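Local coordinates for protein DNA polymerase beta (PDB 4P4M) that catalyses the addition of deoxynucleotides to a DNA end as a magnesium-binding family X polymerase, probably in base excision repair, at residues Q140-I151 against Y232-G240; P213-F223 against V272-K280. All coordinates share one frame; numbering follows the deposited sequence.

Interaction 1 (Q140-I151 against Y232-G240); sequences QQRVGIKYFYDI and YLEATMAQG. With nucleotides of chain C.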
loop_
_atom_site.group_PDB
_atom_site.type_symbol
_atom_site.label_atom_id
_atom_site.label_comp_id
_atom_site.label_asym_id
_atom_site.label_seq_id
_atom_site.Cartn_x
_atom_site.Cartn_y
_atom_site.Cartn_z
ATOM N N GLN A 140 13.931 -1.094 -9.215
ATOM C CA GLN A 140 13.076 -1.716 -8.196
ATOM C C GLN A 140 13.498 -3.141 -7.797
ATOM O O GLN A 140 13.389 -3.542 -6.629
ATOM C CB GLN A 140 11.621 -1.750 -8.654
ATOM C CG GLN A 140 10.733 -2.534 -7.691
ATOM C CD GLN A 140 9.248 -2.323 -7.935
ATOM O OE1 GLN A 140 8.846 -1.679 -8.910
ATOM N NE2 GLN A 140 8.420 -2.870 -7.044
ATOM N N GLN A 141 13.938 -3.924 -8.777
ATOM C CA GLN A 141 14.426 -5.271 -8.499
ATOM C C GLN A 141 15.710 -5.185 -7.692
ATOM O O GLN A 141 15.990 -6.043 -6.843
ATOM C CB GLN A 141 14.638 -6.047 -9.814
ATOM C CG GLN A 141 13.330 -6.571 -10.399
ATOM C CD GLN A 141 13.432 -6.988 -11.861
ATOM O OE1 GLN A 141 14.397 -6.670 -12.550
ATOM N NE2 GLN A 141 12.417 -7.698 -12.337
ATOM N N ARG A 142 16.488 -4.135 -7.945
ATOM C CA ARG A 142 17.764 -3.965 -7.259
ATOM C C ARG A 142 17.575 -3.704 -5.768
ATOM O O ARG A 142 18.398 -4.122 -4.948
ATOM C CB ARG A 142 18.602 -2.863 -7.914
ATOM C CG ARG A 142 18.977 -3.182 -9.355
ATOM C CD ARG A 142 20.090 -2.294 -9.891
ATOM N NE ARG A 142 20.267 -2.496 -11.328
ATOM C CZ ARG A 142 21.043 -3.433 -11.868
ATOM N NH1 ARG A 142 21.732 -4.261 -11.094
ATOM N NH2 ARG A 142 21.133 -3.539 -13.188
ATOM N N VAL A 143 16.495 -3.011 -5.416
ATOM C CA VAL A 143 16.176 -2.793 -4.007
ATOM C C VAL A 143 15.773 -4.102 -3.333
ATOM O O VAL A 143 16.177 -4.379 -2.203
ATOM C CB VAL A 143 15.064 -1.720 -3.825
ATOM C CG1 VAL A 143 14.611 -1.659 -2.376
ATOM C CG2 VAL A 143 15.563 -0.361 -4.300
ATOM N N GLY A 144 14.988 -4.920 -4.027
ATOM C CA GLY A 144 14.582 -6.205 -3.476
ATOM C C GLY A 144 15.767 -7.106 -3.175
ATOM O O GLY A 144 15.784 -7.858 -2.192
ATOM N N ILE A 145 16.776 -7.028 -4.034
ATOM C CA ILE A 145 17.992 -7.802 -3.853
ATOM C C ILE A 145 18.845 -7.263 -2.707
ATOM O O ILE A 145 19.259 -8.013 -1.818
ATOM C CB ILE A 145 18.813 -7.820 -5.152
ATOM C CG1 ILE A 145 18.096 -8.673 -6.205
ATOM C CG2 ILE A 145 20.234 -8.312 -4.876
ATOM C CD1 ILE A 145 18.575 -8.432 -7.634
ATOM N N LYS A 146 19.098 -5.961 -2.722
ATOM C CA LYS A 146 19.937 -5.335 -1.697
ATOM C C LYS A 146 19.388 -5.511 -0.281
ATOM O O LYS A 146 20.156 -5.688 0.677
ATOM C CB LYS A 146 20.131 -3.843 -2.000
ATOM C CG LYS A 146 20.909 -3.108 -0.915
ATOM C CD LYS A 146 21.193 -1.662 -1.285
ATOM C CE LYS A 146 22.058 -0.995 -0.220
ATOM N NZ LYS A 146 22.365 0.423 -0.561
ATOM N N TYR A 147 18.061 -5.461 -0.147
ATOM C CA TYR A 147 17.400 -5.562 1.157
ATOM C C TYR A 147 16.757 -6.931 1.414
ATOM O O TYR A 147 15.838 -7.048 2.226
ATOM C CB TYR A 147 16.345 -4.445 1.308
ATOM C CG TYR A 147 16.960 -3.067 1.474
ATOM C CD1 TYR A 147 17.247 -2.267 0.368
ATOM C CD2 TYR A 147 17.275 -2.575 2.738
ATOM C CE1 TYR A 147 17.823 -1.000 0.519
ATOM C CE2 TYR A 147 17.848 -1.306 2.896
ATOM C CZ TYR A 147 18.122 -0.535 1.782
ATOM O OH TYR A 147 18.691 0.714 1.943
ATOM N N PHE A 148 17.256 -7.964 0.737
ATOM C CA PHE A 148 16.703 -9.316 0.884
ATOM C C PHE A 148 16.601 -9.775 2.341
ATOM O O PHE A 148 15.557 -10.269 2.754
ATOM C CB PHE A 148 17.494 -10.338 0.052
ATOM C CG PHE A 148 16.898 -11.732 0.073
ATOM C CD1 PHE A 148 15.789 -12.043 -0.698
ATOM C CD2 PHE A 148 17.449 -12.723 0.872
ATOM C CE1 PHE A 148 15.236 -13.319 -0.669
ATOM C CE2 PHE A 148 16.907 -14.003 0.899
ATOM C CZ PHE A 148 15.798 -14.298 0.133
ATOM N N TYR A 149 17.669 -9.615 3.122
ATOM C CA TYR A 149 17.612 -10.025 4.530
ATOM C C TYR A 149 16.523 -9.258 5.304
ATOM O O TYR A 149 15.648 -9.872 5.935
ATOM C CB TYR A 149 18.992 -9.924 5.229
ATOM C CG TYR A 149 18.872 -9.904 6.739
ATOM C CD1 TYR A 149 18.755 -11.085 7.476
ATOM C CD2 TYR A 149 18.831 -8.697 7.424
ATOM C CE1 TYR A 149 18.616 -11.050 8.869
ATOM C CE2 TYR A 149 18.691 -8.651 8.789
ATOM C CZ TYR A 149 18.576 -9.822 9.508
ATOM O OH TYR A 149 18.432 -9.729 10.870
ATOM N N ASP A 150 16.561 -7.924 5.242
ATOM C CA ASP A 150 15.587 -7.093 5.968
ATOM C C ASP A 150 14.143 -7.420 5.575
ATOM O O ASP A 150 13.258 -7.525 6.429
ATOM C CB ASP A 150 15.819 -5.589 5.712
ATOM C CG ASP A 150 17.036 -5.039 6.441
ATOM O OD1 ASP A 150 17.480 -5.661 7.430
ATOM O OD2 ASP A 150 17.544 -3.971 6.020
ATOM N N ILE A 151 13.911 -7.563 4.277
ATOM C CA ILE A 151 12.556 -7.747 3.756
ATOM C C ILE A 151 11.914 -9.059 4.233
ATOM O O ILE A 151 10.700 -9.139 4.389
ATOM C CB ILE A 151 12.521 -7.625 2.212
ATOM C CG1 ILE A 151 12.713 -6.161 1.790
ATOM C CG2 ILE A 151 11.197 -8.166 1.644
ATOM C CD1 ILE A 151 12.971 -5.981 0.307
ATOM N N TYR A 232 15.171 8.627 7.167
ATOM C CA TYR A 232 14.195 7.568 7.461
ATOM C C TYR A 232 13.966 6.738 6.196
ATOM O O TYR A 232 14.244 5.538 6.183
ATOM C CB TYR A 232 12.876 8.163 7.976
ATOM C CG TYR A 232 11.757 7.144 8.171
ATOM C CD1 TYR A 232 11.719 6.324 9.297
ATOM C CD2 TYR A 232 10.734 7.022 7.238
ATOM C CE1 TYR A 232 10.673 5.381 9.491
ATOM C CE2 TYR A 232 9.695 6.082 7.408
ATOM C CZ TYR A 232 9.671 5.274 8.533
ATOM O OH TYR A 232 8.635 4.372 8.689
ATOM N N LEU A 233 13.482 7.374 5.122
ATOM C CA LEU A 233 13.377 6.692 3.826
ATOM C C LEU A 233 14.765 6.615 3.184
ATOM O O LEU A 233 15.416 7.644 2.986
ATOM C CB LEU A 233 12.383 7.399 2.882
ATOM C CG LEU A 233 10.901 7.352 3.301
ATOM C CD1 LEU A 233 10.002 8.023 2.239
ATOM C CD2 LEU A 233 10.438 5.906 3.572
ATOM N N GLU A 234 15.226 5.405 2.869
ATOM C CA GLU A 234 16.587 5.242 2.363
ATOM C C GLU A 234 16.695 4.566 0.998
ATOM O O GLU A 234 17.779 4.526 0.407
ATOM C CB GLU A 234 17.496 4.567 3.410
ATOM C CG GLU A 234 17.065 3.188 3.865
ATOM C CD GLU A 234 18.089 2.531 4.804
ATOM O OE1 GLU A 234 18.258 2.992 5.953
ATOM O OE2 GLU A 234 18.732 1.554 4.383
ATOM N N ALA A 235 15.584 4.038 0.491
ATOM C CA ALA A 235 15.575 3.450 -0.851
ATOM C C ALA A 235 14.159 3.462 -1.405
ATOM O O ALA A 235 13.201 3.331 -0.642
ATOM C CB ALA A 235 16.134 2.006 -0.816
ATOM N N THR A 236 14.017 3.625 -2.723
ATOM C CA THR A 236 12.682 3.690 -3.341
ATOM C C THR A 236 12.465 2.566 -4.347
ATOM O O THR A 236 13.277 2.379 -5.244
ATOM C CB THR A 236 12.475 5.039 -4.077
ATOM O OG1 THR A 236 12.529 6.107 -3.129
ATOM C CG2 THR A 236 11.117 5.072 -4.814
ATOM N N MET A 237 11.368 1.828 -4.201
ATOM C CA MET A 237 10.993 0.794 -5.169
ATOM C C MET A 237 10.145 1.355 -6.312
ATOM O O MET A 237 10.415 1.095 -7.489
ATOM C CB MET A 237 10.236 -0.347 -4.473
ATOM C CG MET A 237 11.119 -1.214 -3.565
ATOM S SD MET A 237 10.124 -2.310 -2.538
ATOM C CE MET A 237 11.416 -3.331 -1.824
ATOM N N ALA A 238 9.111 2.115 -5.962
ATOM C CA ALA A 238 8.228 2.739 -6.955
ATOM C C ALA A 238 7.600 3.991 -6.350
ATOM O O ALA A 238 7.326 4.038 -5.144
ATOM C CB ALA A 238 7.133 1.759 -7.407
ATOM N N GLN A 239 7.368 5.003 -7.179
ATOM C CA GLN A 239 6.754 6.241 -6.695
ATOM C C GLN A 239 6.004 6.987 -7.792
ATOM O O GLN A 239 6.544 7.225 -8.872
ATOM C CB GLN A 239 7.814 7.164 -6.069
ATOM C CG GLN A 239 7.260 8.526 -5.590
ATOM C CD GLN A 239 8.325 9.384 -4.910
ATOM O OE1 GLN A 239 9.470 8.956 -4.751
ATOM N NE2 GLN A 239 7.947 10.595 -4.492
ATOM N N GLY A 240 4.758 7.350 -7.503
ATOM C CA GLY A 240 3.957 8.208 -8.365
ATOM C C GLY A 240 3.200 9.192 -7.481
ATOM O O GLY A 240 3.489 9.303 -6.290
ATOM P P DT C 5 0.615 5.925 -8.853
ATOM O OP1 DT C 5 1.142 6.837 -7.813
ATOM O OP2 DT C 5 -0.118 6.464 -10.036
ATOM O "O5'" DT C 5 1.844 5.051 -9.413
ATOM C "C5'" DT C 5 2.773 4.468 -8.473
ATOM C "C4'" DT C 5 3.825 3.618 -9.198
ATOM O "O4'" DT C 5 3.151 2.475 -9.801
ATOM C "C3'" DT C 5 4.673 4.271 -10.301
ATOM O "O3'" DT C 5 6.027 3.914 -9.972
ATOM C "C2'" DT C 5 4.138 3.638 -11.591
ATOM C "C1'" DT C 5 3.710 2.263 -11.093
ATOM N N1 DT C 5 2.645 1.524 -11.856
ATOM C C2 DT C 5 2.863 0.189 -12.125
ATOM O O2 DT C 5 3.887 -0.390 -11.818
ATOM N N3 DT C 5 1.853 -0.450 -12.792
ATOM C C4 DT C 5 0.661 0.114 -13.196
ATOM O O4 DT C 5 -0.187 -0.548 -13.786
ATOM C C5 DT C 5 0.479 1.514 -12.879
ATOM C C7 DT C 5 -0.790 2.203 -13.289
ATOM C C6 DT C 5 1.467 2.157 -12.227
ATOM P P DG C 6 7.278 4.437 -10.832
ATOM O OP1 DG C 6 8.411 4.583 -9.906
ATOM O OP2 DG C 6 6.842 5.572 -11.678
ATOM O "O5'" DG C 6 7.570 3.228 -11.838
ATOM C "C5'" DG C 6 8.014 1.975 -11.309
ATOM C "C4'" DG C 6 8.405 1.040 -12.442
ATOM O "O4'" DG C 6 7.207 0.487 -13.047
ATOM C "C3'" DG C 6 9.166 1.705 -13.581
ATOM O "O3'" DG C 6 10.143 0.797 -14.069
ATOM C "C2'" DG C 6 8.081 1.978 -14.619
ATOM C "C1'" DG C 6 7.211 0.742 -14.439
ATOM N N9 DG C 6 5.821 0.900 -14.853
ATOM C C8 DG C 6 5.041 2.026 -14.752
ATOM N N7 DG C 6 3.830 1.857 -15.205
ATOM C C5 DG C 6 3.803 0.533 -15.616
ATOM C C6 DG C 6 2.755 -0.216 -16.195
ATOM O O6 DG C 6 1.601 0.164 -16.453
ATOM N N1 DG C 6 3.151 -1.528 -16.474
ATOM C C2 DG C 6 4.401 -2.039 -16.226
ATOM N N2 DG C 6 4.607 -3.326 -16.559
ATOM N N3 DG C 6 5.390 -1.341 -15.684
ATOM C C4 DG C 6 5.018 -0.069 -15.411
#
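Tyr147 presents the edge of its ring to Glu234, whose OE2 lies near the ring plane, as do Val143 O and Asp150 OD2 at other points of the edge, while the CB of Ala235 comes in obliquely, 3.7 Å from CE1. The phenol OH donates a 2.6 Å hydrogen bond to Glu234 OE2, which accepts through the lone pair directed away from OE1, with the carboxylate turned 65° from the ring. OE1, the second oxygen, forms a salt bridge with Arg249. A tyrosine suits the place: its ring is buried against alanine, and its hydroxyl reaches the carboxylate of Glu234.

This contact joins helix 140-146, in the fingers region of the polymerase, to the palm strands 233-236 and 238-239, where Met237 and Ala238 form a classic beta bulge opposite Met245. The chain turns a corner here, and Met237 reaches between the two short helices. Its extended chain (chi2 169°, chi3 171°) carries CE to 3.6 Å from Val143 CG1 and, tip to tip, 3.7 Å from Ile151 CD1; the slim, flexible thioether fits between the branched residues. Gln140 crosses Met237 at about a right angle, its CB 3.3 Å from Met237 O and its CG 3.9 Å from Met237 CB. Just past the bulge, Gln239 N donates a nearly straight 2.9 Å hydrogen bond to OP1 of DG6 of chain C.

Interaction 2 (P213-F223 against V272-K280); sequences PVAATGVLGHF and VDIRLIETK. With nucleotides of chain B; nucleotides of chain C.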
loop_
_atom_site.group_PDB
_atom_site.type_symbol
_atom_site.label_atom_id
_atom_site.label_comp_id
_atom_site.label_asym_id
_atom_site.label_seq_id
_atom_site.Cartn_x
_atom_site.Cartn_y
_atom_site.Cartn_z
ATOM N N PRO A 213 -7.576 17.754 -7.717
ATOM C CA PRO A 213 -7.243 16.543 -6.950
ATOM C C PRO A 213 -6.048 16.811 -6.048
ATOM O O PRO A 213 -5.082 17.444 -6.490
ATOM C CB PRO A 213 -6.856 15.528 -8.036
ATOM C CG PRO A 213 -7.654 15.958 -9.253
ATOM C CD PRO A 213 -7.668 17.486 -9.166
ATOM N N VAL A 214 -6.094 16.325 -4.808
ATOM C CA VAL A 214 -4.986 16.579 -3.873
ATOM C C VAL A 214 -3.658 16.041 -4.404
ATOM O O VAL A 214 -2.585 16.601 -4.132
ATOM C CB VAL A 214 -5.284 16.052 -2.434
ATOM C CG1 VAL A 214 -5.393 14.527 -2.415
ATOM C CG2 VAL A 214 -4.195 16.517 -1.447
ATOM N N ALA A 215 -3.724 14.978 -5.195
ATOM C CA ALA A 215 -2.513 14.397 -5.768
ATOM C C ALA A 215 -1.801 15.378 -6.689
ATOM O O ALA A 215 -0.582 15.307 -6.840
ATOM C CB ALA A 215 -2.825 13.091 -6.508
ATOM N N ALA A 216 -2.549 16.313 -7.275
ATOM C CA ALA A 216 -1.960 17.271 -8.215
ATOM C C ALA A 216 -1.118 18.356 -7.537
ATOM O O ALA A 216 -0.387 19.086 -8.205
ATOM C CB ALA A 216 -3.048 17.904 -9.101
ATOM N N THR A 217 -1.219 18.463 -6.216
ATOM C CA THR A 217 -0.433 19.437 -5.454
ATOM C C THR A 217 1.035 19.011 -5.242
ATOM O O THR A 217 1.852 19.808 -4.771
ATOM C CB THR A 217 -1.055 19.712 -4.056
ATOM O OG1 THR A 217 -0.945 18.536 -3.232
ATOM C CG2 THR A 217 -2.516 20.116 -4.171
ATOM N N GLY A 218 1.364 17.765 -5.579
ATOM C CA GLY A 218 2.699 17.226 -5.349
ATOM C C GLY A 218 2.989 16.909 -3.881
ATOM O O GLY A 218 4.141 16.702 -3.491
ATOM N N VAL A 219 1.950 16.865 -3.055
ATOM C CA VAL A 219 2.157 16.701 -1.612
ATOM C C VAL A 219 2.823 15.369 -1.214
ATOM O O VAL A 219 3.648 15.331 -0.295
ATOM C CB VAL A 219 0.855 16.952 -0.779
ATOM C CG1 VAL A 219 -0.198 15.905 -1.082
ATOM C CG2 VAL A 219 1.177 16.963 0.719
ATOM N N LEU A 220 2.484 14.275 -1.889
ATOM C CA LEU A 220 3.113 13.000 -1.520
ATOM C C LEU A 220 4.631 13.099 -1.707
ATOM O O LEU A 220 5.419 12.653 -0.861
ATOM C CB LEU A 220 2.534 11.834 -2.333
ATOM C CG LEU A 220 3.136 10.455 -1.986
ATOM C CD1 LEU A 220 2.972 10.154 -0.487
ATOM C CD2 LEU A 220 2.506 9.354 -2.838
ATOM N N GLY A 221 5.033 13.696 -2.822
ATOM C CA GLY A 221 6.439 13.869 -3.136
ATOM C C GLY A 221 7.151 14.772 -2.142
ATOM O O GLY A 221 8.305 14.527 -1.801
ATOM N N HIS A 222 6.469 15.819 -1.676
ATOM C CA HIS A 222 7.032 16.694 -0.650
ATOM C C HIS A 222 7.252 15.957 0.675
ATOM O O HIS A 222 8.278 16.155 1.346
ATOM C CB HIS A 222 6.130 17.919 -0.415
ATOM C CG HIS A 222 6.017 18.825 -1.604
ATOM N ND1 HIS A 222 7.056 19.031 -2.485
ATOM C CD2 HIS A 222 4.985 19.579 -2.052
ATOM C CE1 HIS A 222 6.669 19.875 -3.429
ATOM N NE2 HIS A 222 5.420 20.222 -3.188
ATOM N N PHE A 223 6.283 15.126 1.059
ATOM C CA PHE A 223 6.382 14.336 2.292
ATOM C C PHE A 223 7.531 13.321 2.187
ATOM O O PHE A 223 8.329 13.150 3.120
ATOM C CB PHE A 223 5.035 13.638 2.567
ATOM C CG PHE A 223 4.974 12.872 3.873
ATOM C CD1 PHE A 223 5.364 13.463 5.070
ATOM C CD2 PHE A 223 4.479 11.570 3.902
ATOM C CE1 PHE A 223 5.283 12.758 6.271
ATOM C CE2 PHE A 223 4.391 10.869 5.095
ATOM C CZ PHE A 223 4.788 11.466 6.282
ATOM N N VAL A 272 7.852 0.191 3.557
ATOM C CA VAL A 272 6.883 1.223 3.891
ATOM C C VAL A 272 6.098 1.594 2.633
ATOM O O VAL A 272 6.687 1.953 1.617
ATOM C CB VAL A 272 7.575 2.473 4.508
ATOM C CG1 VAL A 272 6.551 3.612 4.750
ATOM C CG2 VAL A 272 8.295 2.098 5.819
ATOM N N ASP A 273 4.768 1.482 2.706
ATOM C CA ASP A 273 3.877 1.855 1.602
ATOM C C ASP A 273 3.015 3.040 2.042
ATOM O O ASP A 273 2.384 2.979 3.097
ATOM C CB ASP A 273 2.950 0.673 1.230
ATOM C CG ASP A 273 3.691 -0.493 0.580
ATOM O OD1 ASP A 273 4.894 -0.369 0.251
ATOM O OD2 ASP A 273 3.046 -1.543 0.375
ATOM N N ILE A 274 2.994 4.122 1.260
ATOM C CA ILE A 274 2.148 5.280 1.597
ATOM C C ILE A 274 1.147 5.543 0.461
ATOM O O ILE A 274 1.552 5.620 -0.696
ATOM C CB ILE A 274 3.009 6.557 1.840
ATOM C CG1 ILE A 274 4.130 6.276 2.852
ATOM C CG2 ILE A 274 2.122 7.759 2.267
ATOM C CD1 ILE A 274 5.218 7.369 2.931
ATOM N N ARG A 275 -0.152 5.628 0.779
ATOM C CA ARG A 275 -1.161 5.947 -0.240
ATOM C C ARG A 275 -1.827 7.278 0.104
ATOM O O ARG A 275 -2.271 7.494 1.234
ATOM C CB ARG A 275 -2.236 4.844 -0.379
ATOM C CG ARG A 275 -1.834 3.564 -1.159
ATOM C CD ARG A 275 -1.821 3.730 -2.699
ATOM N NE ARG A 275 -3.087 4.226 -3.252
ATOM C CZ ARG A 275 -3.932 3.483 -3.966
ATOM N NH1 ARG A 275 -3.630 2.221 -4.220
ATOM N NH2 ARG A 275 -5.073 4.001 -4.435
ATOM N N LEU A 276 -1.883 8.176 -0.880
ATOM C CA LEU A 276 -2.522 9.484 -0.712
ATOM C C LEU A 276 -3.989 9.381 -1.161
ATOM O O LEU A 276 -4.261 8.962 -2.289
ATOM C CB LEU A 276 -1.789 10.542 -1.561
ATOM C CG LEU A 276 -2.388 11.960 -1.593
ATOM C CD1 LEU A 276 -2.437 12.631 -0.204
ATOM C CD2 LEU A 276 -1.626 12.864 -2.611
ATOM N N ILE A 277 -4.920 9.750 -0.280
ATOM C CA ILE A 277 -6.356 9.471 -0.481
ATOM C C ILE A 277 -7.186 10.730 -0.214
ATOM O O ILE A 277 -6.910 11.452 0.745
ATOM C CB ILE A 277 -6.837 8.346 0.489
ATOM C CG1 ILE A 277 -6.120 7.016 0.206
ATOM C CG2 ILE A 277 -8.386 8.166 0.436
ATOM C CD1 ILE A 277 -6.416 6.404 -1.175
ATOM N N GLU A 278 -8.180 11.005 -1.068
ATOM C CA GLU A 278 -9.070 12.161 -0.883
ATOM C C GLU A 278 -9.923 12.003 0.383
ATOM O O GLU A 278 -10.340 10.895 0.729
ATOM C CB GLU A 278 -10.006 12.358 -2.093
ATOM C CG GLU A 278 -9.315 12.709 -3.434
ATOM C CD GLU A 278 -8.923 14.188 -3.571
ATOM O OE1 GLU A 278 -9.423 15.039 -2.800
ATOM O OE2 GLU A 278 -8.116 14.499 -4.477
ATOM N N THR A 279 -10.223 13.117 1.043
ATOM C CA THR A 279 -10.987 13.080 2.298
ATOM C C THR A 279 -12.271 12.231 2.243
ATOM O O THR A 279 -12.489 11.359 3.106
ATOM C CB THR A 279 -11.327 14.503 2.802
ATOM O OG1 THR A 279 -10.117 15.252 2.950
ATOM C CG2 THR A 279 -12.048 14.437 4.160
ATOM N N LYS A 280 -13.122 12.469 1.246
ATOM C CA LYS A 280 -14.394 11.730 1.162
ATOM C C LYS A 280 -14.194 10.224 0.955
ATOM O O LYS A 280 -15.128 9.430 1.170
ATOM C CB LYS A 280 -15.295 12.284 0.043
ATOM C CG LYS A 280 -14.757 11.998 -1.360
ATOM C CD LYS A 280 -15.724 12.445 -2.486
ATOM C CE LYS A 280 -15.783 13.964 -2.638
ATOM N NZ LYS A 280 -16.597 14.381 -3.844
ATOM P P DA B 5 4.042 -5.327 -2.035
ATOM O OP1 DA B 5 4.980 -4.664 -1.105
ATOM O OP2 DA B 5 3.555 -6.682 -1.716
ATOM O "O5'" DA B 5 2.823 -4.333 -2.252
ATOM C "C5'" DA B 5 1.907 -4.051 -1.243
ATOM C "C4'" DA B 5 0.967 -2.967 -1.726
ATOM O "O4'" DA B 5 0.377 -3.354 -2.996
ATOM C "C3'" DA B 5 -0.208 -2.769 -0.780
ATOM O "O3'" DA B 5 -0.773 -1.461 -0.966
ATOM C "C2'" DA B 5 -1.112 -3.906 -1.258
ATOM C "C1'" DA B 5 -0.982 -3.722 -2.766
ATOM N N9 DA B 5 -1.344 -4.857 -3.628
ATOM C C8 DA B 5 -0.616 -5.980 -3.919
ATOM N N7 DA B 5 -1.208 -6.796 -4.767
ATOM C C5 DA B 5 -2.409 -6.167 -5.063
ATOM C C6 DA B 5 -3.501 -6.508 -5.899
ATOM N N6 DA B 5 -3.568 -7.631 -6.629
ATOM N N1 DA B 5 -4.540 -5.643 -5.958
ATOM C C2 DA B 5 -4.477 -4.521 -5.231
ATOM N N3 DA B 5 -3.511 -4.098 -4.412
ATOM C C4 DA B 5 -2.498 -4.969 -4.371
ATOM P P DC C 4 -5.701 3.561 -9.364
ATOM O OP1 DC C 4 -6.062 4.912 -8.875
ATOM O OP2 DC C 4 -5.929 3.198 -10.783
ATOM O "O5'" DC C 4 -4.152 3.308 -9.062
ATOM C "C5'" DC C 4 -3.644 3.418 -7.728
ATOM C "C4'" DC C 4 -2.126 3.389 -7.730
ATOM O "O4'" DC C 4 -1.696 2.017 -7.966
ATOM C "C3'" DC C 4 -1.443 4.259 -8.782
ATOM O "O3'" DC C 4 -0.315 4.842 -8.122
ATOM C "C2'" DC C 4 -1.078 3.261 -9.890
ATOM C "C1'" DC C 4 -0.903 1.938 -9.128
ATOM N N1 DC C 4 -1.361 0.710 -9.875
ATOM C C2 DC C 4 -0.528 -0.411 -9.879
ATOM O O2 DC C 4 0.551 -0.341 -9.276
ATOM N N3 DC C 4 -0.914 -1.533 -10.545
ATOM C C4 DC C 4 -2.089 -1.554 -11.179
ATOM N N4 DC C 4 -2.421 -2.690 -11.816
ATOM C C5 DC C 4 -2.960 -0.416 -11.194
ATOM C C6 DC C 4 -2.567 0.687 -10.530
HETATM O O HOH W 1 -6.007 13.060 -5.385
#
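Glu278 folds back through a bend at chi2 (-80°), which brings its carboxylate alongside Val214, the two side chains sliding past each other in opposite directions. OE2 thereby accepts a hydrogen bond from Val214 N, 2.7 Å long at 160°, approached on the syn side and somewhat out of the carboxylate plane. A water adds a second bridge: it accepts from Ala215 N at 3.0 Å and donates to Glu278 OE2 at 2.7 Å, so one oxygen receives two bonds. A glutamate suits this spot because the first amides of the 3-10 turn 214-217 need acceptors outside the turn, and OE2 meets that of Val214 directly and that of Ala215 through the water; its negative charge probably complements that end. The turn is held from within by Thr217, whose OG1 donates to Val214 O at 2.7 Å in the carbonyl plane, an oxygen that Thr217 N also uses.

Beyond the polar end the contact is apolar. With chi1 at 175°, Leu276 swings its branched end beside its own carbonyl carbon, which lets CD2 settle 3.6 Å from Ala215 CA and 3.7 Å from Val219 CG1, between the turn and the helix. Small alanine lets the leucine come close to the backbone. Further along, Leu220 and Ile274 run obliquely to each other, touching through CD1 and CG2, and Phe223 lies at about a right angle to Ile274, its CE2 4.2 Å from Ile274 CD1; the phenylalanine also packs on Cys171 and Val174 of helix 157-175. The axes of helix 219-223 and strand 272-277 approach to 9.8 Å, running roughly antiparallel.

Asp273, on this strand, has its carboxylate close to that of Asp196 and its side chain against Asp198, the two magnesium ligands, and probably supplies the third carboxylate of the family X active site; a helix laid over the back of the catalytic sheet is the architecture of the nucleotidyltransferase palm.

In the fold
The segments of the two contacts alternate along the chain: helix 219-229 of interaction 2 leads straight into strand 233-236 of interaction 1, and both contacts reach the same mixed sheet through strands linked by 243-248. Their centres lie 20 Å apart, yet they touch, with Gly240 O 3.6 Å from Leu220 CD2 and Tyr232 OH 3.7 Å from Val272 CG2. Both lie near the catalytic site. The side chain of Ile151 is about 8 Å from that of Asp196, a magnesium ligand, and the side chain of Ile274 about 9 Å from it. The bound dideoxythymidine triphosphate is about 10 Å from the Ile151 side chain and about 12 Å from that of Ile274.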